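Local coordinates for protein regulator of nonsense transcripts 2 (Homo sapiens, PDB 4CEM) that acts in nonsense-mediated mRNA decay, probably as a scaffold built from three MIF4G domains that links other up-frameshift factors, at residues 57-62 with 87-92; 63-68 with 103-108; 75-80 with 115-120. All coordinates share one frame; numbering follows the deposited sequence.

Contact 1. Residues 57-62 with 87-92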
# COMPACT_ATOMS: atom_id res chain seq x y z
N ALA A 57 -20.92 5.86 19.81
CA ALA A 57 -21.54 5.39 18.57
C ALA A 57 -20.61 5.68 17.40
O ALA A 57 -20.31 4.80 16.59
CB ALA A 57 -22.89 6.06 18.36
N PHE A 58 -20.12 6.92 17.34
CA PHE A 58 -19.25 7.34 16.25
C PHE A 58 -17.97 6.52 16.21
O PHE A 58 -17.59 6.03 15.14
CB PHE A 58 -18.94 8.83 16.35
CG PHE A 58 -18.16 9.35 15.18
CD1 PHE A 58 -18.72 9.35 13.91
CD2 PHE A 58 -16.85 9.79 15.33
CE1 PHE A 58 -18.00 9.80 12.82
CE2 PHE A 58 -16.13 10.25 14.25
CZ PHE A 58 -16.71 10.26 12.99
N VAL A 59 -17.32 6.35 17.36
CA VAL A 59 -16.11 5.53 17.43
C VAL A 59 -16.34 4.12 16.90
O VAL A 59 -15.44 3.52 16.32
CB VAL A 59 -15.56 5.44 18.87
CG1 VAL A 59 -14.49 4.34 18.98
CG2 VAL A 59 -14.98 6.78 19.30
N LYS A 60 -17.55 3.61 17.07
CA LYS A 60 -17.87 2.28 16.58
C LYS A 60 -18.01 2.27 15.07
O LYS A 60 -17.54 1.34 14.41
CB LYS A 60 -19.15 1.75 17.23
CG LYS A 60 -19.32 0.25 17.08
CD LYS A 60 -20.59 -0.22 17.76
CE LYS A 60 -20.82 -1.71 17.52
NZ LYS A 60 -22.09 -2.16 18.15
N LYS A 61 -18.67 3.29 14.52
CA LYS A 61 -18.81 3.42 13.06
C LYS A 61 -17.46 3.50 12.37
O LYS A 61 -17.29 2.97 11.27
CB LYS A 61 -19.64 4.65 12.69
CG LYS A 61 -21.13 4.37 12.63
CD LYS A 61 -21.93 5.63 12.87
CE LYS A 61 -23.42 5.32 12.93
NZ LYS A 61 -24.05 5.85 14.18
N LEU A 62 -16.49 4.12 13.03
CA LEU A 62 -15.13 4.21 12.50
C LEU A 62 -14.45 2.84 12.29
O LEU A 62 -13.38 2.77 11.67
CB LEU A 62 -14.25 5.08 13.40
CG LEU A 62 -14.47 6.59 13.31
CD1 LEU A 62 -13.72 7.34 14.41
CD2 LEU A 62 -14.05 7.09 11.92
N ALA A 87 -8.00 8.24 21.65
CA ALA A 87 -7.38 6.92 21.74
C ALA A 87 -8.30 5.82 21.22
O ALA A 87 -7.84 4.91 20.54
CB ALA A 87 -6.97 6.63 23.18
N GLU A 88 -9.59 5.94 21.52
CA GLU A 88 -10.59 4.95 21.09
C GLU A 88 -10.82 5.04 19.58
O GLU A 88 -10.84 4.02 18.89
CB GLU A 88 -11.92 5.14 21.83
CG GLU A 88 -11.84 5.03 23.36
CD GLU A 88 -11.52 6.36 24.04
OE1 GLU A 88 -10.48 6.99 23.74
OE2 GLU A 88 -12.33 6.79 24.90
N ALA A 89 -10.98 6.26 19.09
CA ALA A 89 -11.18 6.53 17.66
C ALA A 89 -9.98 6.06 16.85
O ALA A 89 -10.13 5.45 15.79
CB ALA A 89 -11.44 8.01 17.43
N VAL A 90 -8.78 6.35 17.34
CA VAL A 90 -7.57 5.88 16.69
C VAL A 90 -7.56 4.35 16.59
O VAL A 90 -7.22 3.79 15.54
CB VAL A 90 -6.32 6.37 17.45
CG1 VAL A 90 -5.08 5.61 17.02
CG2 VAL A 90 -6.13 7.87 17.22
N ALA A 91 -7.97 3.67 17.66
CA ALA A 91 -7.99 2.20 17.70
C ALA A 91 -8.94 1.62 16.65
O ALA A 91 -8.59 0.67 15.96
CB ALA A 91 -8.36 1.71 19.09
N SER A 92 -10.15 2.18 16.55
CA SER A 92 -11.11 1.77 15.51
C SER A 92 -10.50 1.92 14.12
O SER A 92 -10.56 1.00 13.30
CB SER A 92 -12.38 2.61 15.60
OG SER A 92 -13.04 2.42 16.84
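The hydroxyl of Ser92 reaches across to the backbone oxygen of Val59, OG donating to O at 2.7 Å. The donor stands above the carbonyl plane, 37° out of it, with a C=O...OG angle of 140°. Serine suits this place because its side chain is short enough to fit between its own helix and the neighbouring one and still offers a proton to a main-chain carbonyl of helix 52-61. The rest is mostly apolar packing. Val59 turns its branched end to helix 86-95: CG1 meets CB of Glu88 at 3.9 Å, while CG2 faces the backbone of Ala89. Small Ala89 leaves room for both neighbours, and its methyl CB meets CD1 of Leu62 at 3.8 Å. Leu62 also lays its CB against CB of Ser92, 3.8 Å away, and its side chain also touches Leu109 and Phe113 of helix 103-116. The two short helical segments run nearly parallel, 22° apart with axes 8.7 Å from each other. Side-by-side parallel helices separated in sequence by one further helix, here 70-79, are characteristic of the stacked helical hairpins of the HEAT-like MIF4G fold.

Contact 2. Residues 63-68 with 103-108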
# COMPACT_ATOMS: atom_id res chain seq x y z
N LYS A 63 -15.03 1.77 12.80
CA LYS A 63 -14.45 0.44 12.60
C LYS A 63 -14.75 -0.11 11.22
O LYS A 63 -14.03 -0.98 10.76
CB LYS A 63 -14.92 -0.53 13.68
CG LYS A 63 -14.39 -0.16 15.05
CD LYS A 63 -14.71 -1.19 16.13
CE LYS A 63 -13.67 -1.13 17.25
NZ LYS A 63 -14.27 -1.34 18.60
N THR A 64 -15.77 0.42 10.55
CA THR A 64 -16.16 -0.03 9.22
C THR A 64 -16.23 1.15 8.25
O THR A 64 -17.28 1.43 7.66
CB THR A 64 -17.53 -0.72 9.27
OG1 THR A 64 -18.49 0.17 9.86
CG2 THR A 64 -17.46 -2.00 10.10
N ILE A 65 -15.12 1.86 8.10
CA ILE A 65 -15.10 3.06 7.26
C ILE A 65 -15.28 2.65 5.81
O ILE A 65 -14.65 1.72 5.33
CB ILE A 65 -13.80 3.86 7.42
CG1 ILE A 65 -13.74 4.50 8.81
CG2 ILE A 65 -13.70 4.95 6.35
CD1 ILE A 65 -12.40 5.12 9.15
N THR A 66 -16.12 3.39 5.11
CA THR A 66 -16.54 3.04 3.77
C THR A 66 -16.74 4.29 2.93
O THR A 66 -17.22 5.29 3.43
CB THR A 66 -17.83 2.23 3.85
OG1 THR A 66 -17.48 0.85 3.95
CG2 THR A 66 -18.71 2.46 2.66
N GLU A 67 -16.37 4.21 1.65
CA GLU A 67 -16.41 5.37 0.76
C GLU A 67 -17.78 6.02 0.74
O GLU A 67 -17.89 7.24 0.78
CB GLU A 67 -15.98 4.99 -0.67
CG GLU A 67 -16.01 6.14 -1.69
CD GLU A 67 -15.44 7.47 -1.17
OE1 GLU A 67 -14.31 7.50 -0.62
OE2 GLU A 67 -16.11 8.50 -1.32
N GLN A 68 -18.83 5.22 0.71
CA GLN A 68 -20.19 5.78 0.64
C GLN A 68 -20.66 6.36 1.98
O GLN A 68 -21.81 6.80 2.09
CB GLN A 68 -21.20 4.76 0.05
CG GLN A 68 -20.94 3.29 0.32
CD GLN A 68 -19.85 2.69 -0.57
OE1 GLN A 68 -18.91 2.04 -0.08
NE2 GLN A 68 -19.96 2.91 -1.88
N VAL A 103 -9.69 3.39 1.30
CA VAL A 103 -8.56 4.04 1.98
C VAL A 103 -8.59 5.57 1.88
O VAL A 103 -8.29 6.26 2.86
CB VAL A 103 -7.21 3.51 1.48
CG1 VAL A 103 -6.06 4.26 2.14
CG2 VAL A 103 -7.09 2.02 1.75
N ASN A 104 -8.97 6.11 0.73
CA ASN A 104 -9.10 7.56 0.59
C ASN A 104 -10.09 8.16 1.58
O ASN A 104 -9.85 9.23 2.12
CB ASN A 104 -9.50 7.96 -0.83
CG ASN A 104 -8.33 7.91 -1.81
OD1 ASN A 104 -7.16 8.04 -1.43
ND2 ASN A 104 -8.65 7.76 -3.10
N CYS A 105 -11.21 7.48 1.82
CA CYS A 105 -12.18 7.95 2.81
C CYS A 105 -11.55 7.98 4.21
O CYS A 105 -11.65 8.99 4.91
CB CYS A 105 -13.43 7.09 2.83
SG CYS A 105 -14.67 7.65 4.02
N ALA A 106 -10.90 6.89 4.59
CA ALA A 106 -10.25 6.82 5.91
C ALA A 106 -9.26 7.97 6.08
O ALA A 106 -9.22 8.62 7.14
CB ALA A 106 -9.56 5.49 6.09
N VAL A 107 -8.48 8.24 5.04
CA VAL A 107 -7.47 9.29 5.08
C VAL A 107 -8.16 10.64 5.23
O VAL A 107 -7.69 11.52 5.96
CB VAL A 107 -6.56 9.27 3.82
CG1 VAL A 107 -5.64 10.49 3.79
CG2 VAL A 107 -5.73 8.00 3.78
N HIS A 108 -9.29 10.81 4.53
CA HIS A 108 -10.09 12.03 4.67
C HIS A 108 -10.53 12.23 6.09
O HIS A 108 -10.43 13.34 6.61
CB HIS A 108 -11.29 12.01 3.71
CG HIS A 108 -12.37 13.02 4.04
ND1 HIS A 108 -12.27 14.32 3.70
CD2 HIS A 108 -13.59 12.88 4.69
CE1 HIS A 108 -13.37 14.98 4.11
NE2 HIS A 108 -14.17 14.09 4.72
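Cys105 and Ile65 meet where the loop between helices 52-61 and 70-79 crosses the first turn of helix 103-116. The thiol of Cys105 points at the loop: with chi1 at -179°, SG is anti to the backbone N and lies 3.7 Å from CG2 of Ile65. The carbonyl O of Thr66 is 3.5 Å from the same SG. A cysteine fits here because its compact, polarisable sulfur can sit against a methyl group on one hand and a backbone oxygen on the other. Ile65 uses both branches. Its CG2 spans Cys105 and Ala106, coming within 3.8 Å of the backbone N of Ala106, while CD1 approaches the CB of that alanine at 4.2 Å. Beta-branching gives the isoleucine two apolar arms, and the small alanine lets CG2 come close to the helix backbone; Leu98 packs on both residues. Here a connecting loop of the all-helical MIF4G fold is laid over the start of a later helix. Glu67 borders this apolar patch. The bend at chi2 (44°) turns CD back, and OE1 of Glu67 lies 3.6 Å from CB of Cys105. The charge is met by Arg70, whose NH2 forms a salt bridge with OE1 and whose side chain also touches Cys105. The backbone N of Glu67 is hydrogen-bonded to OD1 of Asp102, just ahead of helix 103-116.

Contact 3. Residues 75-80 with 115-120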
# COMPACT_ATOMS: atom_id res chain seq x y z
N HIS A 75 -20.40 14.37 8.49
CA HIS A 75 -21.50 15.11 9.11
C HIS A 75 -21.53 14.88 10.60
O HIS A 75 -21.59 15.81 11.38
CB HIS A 75 -22.83 14.72 8.48
CG HIS A 75 -24.03 15.30 9.18
ND1 HIS A 75 -24.63 14.67 10.20
CD2 HIS A 75 -24.73 16.48 8.96
CE1 HIS A 75 -25.67 15.42 10.63
NE2 HIS A 75 -25.73 16.52 9.87
N ASP A 76 -21.48 13.62 11.00
CA ASP A 76 -21.44 13.29 12.42
C ASP A 76 -20.22 13.89 13.07
O ASP A 76 -20.33 14.55 14.10
CB ASP A 76 -21.45 11.78 12.63
CG ASP A 76 -22.75 11.13 12.21
OD1 ASP A 76 -23.76 11.85 12.03
OD2 ASP A 76 -22.75 9.88 12.06
N PHE A 77 -19.05 13.65 12.48
CA PHE A 77 -17.81 14.19 13.02
C PHE A 77 -17.92 15.67 13.39
O PHE A 77 -17.52 16.07 14.49
CB PHE A 77 -16.66 14.00 12.02
CG PHE A 77 -15.35 14.56 12.49
CD1 PHE A 77 -14.47 13.77 13.22
CD2 PHE A 77 -14.97 15.86 12.18
CE1 PHE A 77 -13.26 14.28 13.65
CE2 PHE A 77 -13.76 16.37 12.60
CZ PHE A 77 -12.90 15.58 13.34
N ASN A 78 -18.49 16.48 12.49
CA ASN A 78 -18.51 17.92 12.72
C ASN A 78 -19.35 18.37 13.90
O ASN A 78 -19.17 19.49 14.40
CB ASN A 78 -18.89 18.69 11.45
CG ASN A 78 -17.74 18.75 10.45
OD1 ASN A 78 -16.61 19.09 10.81
ND2 ASN A 78 -18.03 18.41 9.19
N GLY A 79 -20.26 17.51 14.36
CA GLY A 79 -21.15 17.84 15.48
C GLY A 79 -20.69 17.35 16.85
O GLY A 79 -21.22 17.79 17.87
N LEU A 80 -19.71 16.46 16.87
CA LEU A 80 -19.24 15.83 18.09
C LEU A 80 -18.01 16.53 18.66
O LEU A 80 -17.17 17.03 17.93
CB LEU A 80 -18.86 14.37 17.81
CG LEU A 80 -19.90 13.42 17.24
CD1 LEU A 80 -19.29 12.04 17.09
CD2 LEU A 80 -21.12 13.35 18.14
N GLN A 115 -6.78 17.82 11.81
CA GLN A 115 -6.95 19.28 11.70
C GLN A 115 -7.70 19.88 12.88
O GLN A 115 -7.59 21.08 13.14
CB GLN A 115 -7.63 19.66 10.37
CG GLN A 115 -6.75 19.50 9.15
CD GLN A 115 -7.53 19.43 7.84
OE1 GLN A 115 -8.47 20.19 7.63
NE2 GLN A 115 -7.13 18.53 6.95
N ARG A 116 -8.46 19.06 13.60
CA ARG A 116 -9.20 19.55 14.76
C ARG A 116 -8.48 19.29 16.09
O ARG A 116 -8.54 20.13 16.98
CB ARG A 116 -10.60 18.94 14.80
CG ARG A 116 -11.52 19.61 15.80
CD ARG A 116 -12.97 19.29 15.52
NE ARG A 116 -13.54 20.13 14.46
CZ ARG A 116 -14.81 20.07 14.06
NH1 ARG A 116 -15.66 19.21 14.61
NH2 ARG A 116 -15.23 20.88 13.09
N TYR A 117 -7.81 18.14 16.20
CA TYR A 117 -7.24 17.66 17.47
C TYR A 117 -5.73 17.38 17.44
O TYR A 117 -5.27 16.47 16.75
CB TYR A 117 -7.94 16.36 17.89
CG TYR A 117 -9.45 16.46 17.93
CD1 TYR A 117 -10.09 17.02 19.03
CD2 TYR A 117 -10.23 15.98 16.89
CE1 TYR A 117 -11.47 17.10 19.09
CE2 TYR A 117 -11.61 16.05 16.95
CZ TYR A 117 -12.22 16.62 18.04
OH TYR A 117 -13.58 16.70 18.10
N ALA A 118 -4.98 18.14 18.23
CA ALA A 118 -3.53 17.96 18.37
C ALA A 118 -3.11 16.56 18.83
O ALA A 118 -2.04 16.10 18.45
CB ALA A 118 -2.96 19.01 19.32
N ASP A 119 -3.94 15.89 19.61
CA ASP A 119 -3.61 14.55 20.13
C ASP A 119 -3.69 13.44 19.10
O ASP A 119 -3.24 12.32 19.37
CB ASP A 119 -4.55 14.16 21.27
CG ASP A 119 -4.35 14.98 22.50
OD1 ASP A 119 -3.43 15.83 22.50
OD2 ASP A 119 -5.11 14.79 23.47
N PHE A 120 -4.27 13.72 17.94
CA PHE A 120 -4.58 12.65 16.99
C PHE A 120 -3.34 11.98 16.41
O PHE A 120 -3.19 10.77 16.51
CB PHE A 120 -5.47 13.17 15.86
CG PHE A 120 -5.96 12.08 14.95
CD1 PHE A 120 -6.88 11.14 15.40
CD2 PHE A 120 -5.50 11.98 13.64
CE1 PHE A 120 -7.34 10.13 14.58
CE2 PHE A 120 -5.96 10.97 12.81
CZ PHE A 120 -6.88 10.04 13.28
O HOH W 1 -15.25 16.64 15.97
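Phe77 and Tyr117 form the closely packed side of this contact, CZ of the phenylalanine coming to the edge of the tyrosine ring 3.9 Å from CE2. The Arg116 chain bends at chi3 (-81°), which sets NE; its guanidinium plane is 25° from that of the Phe77 ring, with CE2 of that ring over one of its faces. Between these groups a water is gripped four times. It donates to Phe77 O and Leu80 O, both at 2.8 Å, and accepts from Arg116 NH1 at 2.9 Å and Tyr117 OH at 2.7 Å; its oxygen also stands over the centre of the Phe77 ring. The tyrosine suits its place by packing with its ring and bonding with its hydroxyl, which receives Leu82 N as well. An alanine at Phe77 would probably open a gap beside Tyr117 and Phe113 and leave the guanidinium freer to turn. Outward the contact is looser: exposed Asn78 crosses the arginine at about a right angle, its OD1 3.2 Å from NH2. The water thus joins the C-terminal ends of helices 70-79 and 103-116, which helix 86-95 separates in sequence, within the helical MIF4G domain.

Overall arrangement
The three contacts lie on the same side of the chain's centre, and in each most touching residues are buried. Contact 2 is nearest that centre, about 15 Å between centres, and has no exposed touching residue; contacts 1 and 3 lie farther out, about 22 and 26 Å, and each includes an exposed one. Contacts 2 and 3 both use helix 103-116, near its beginning and its end. Contact 1 touches both: Ser92 packs on Lys63, and Phe58 on Asp76, Phe77 and Leu80. Their chemistry differs accordingly, from small aliphatic groups with one direct hydrogen bond, through sulfur and methyl packing edged by a carboxylate, to aromatic rings and a water-centred network.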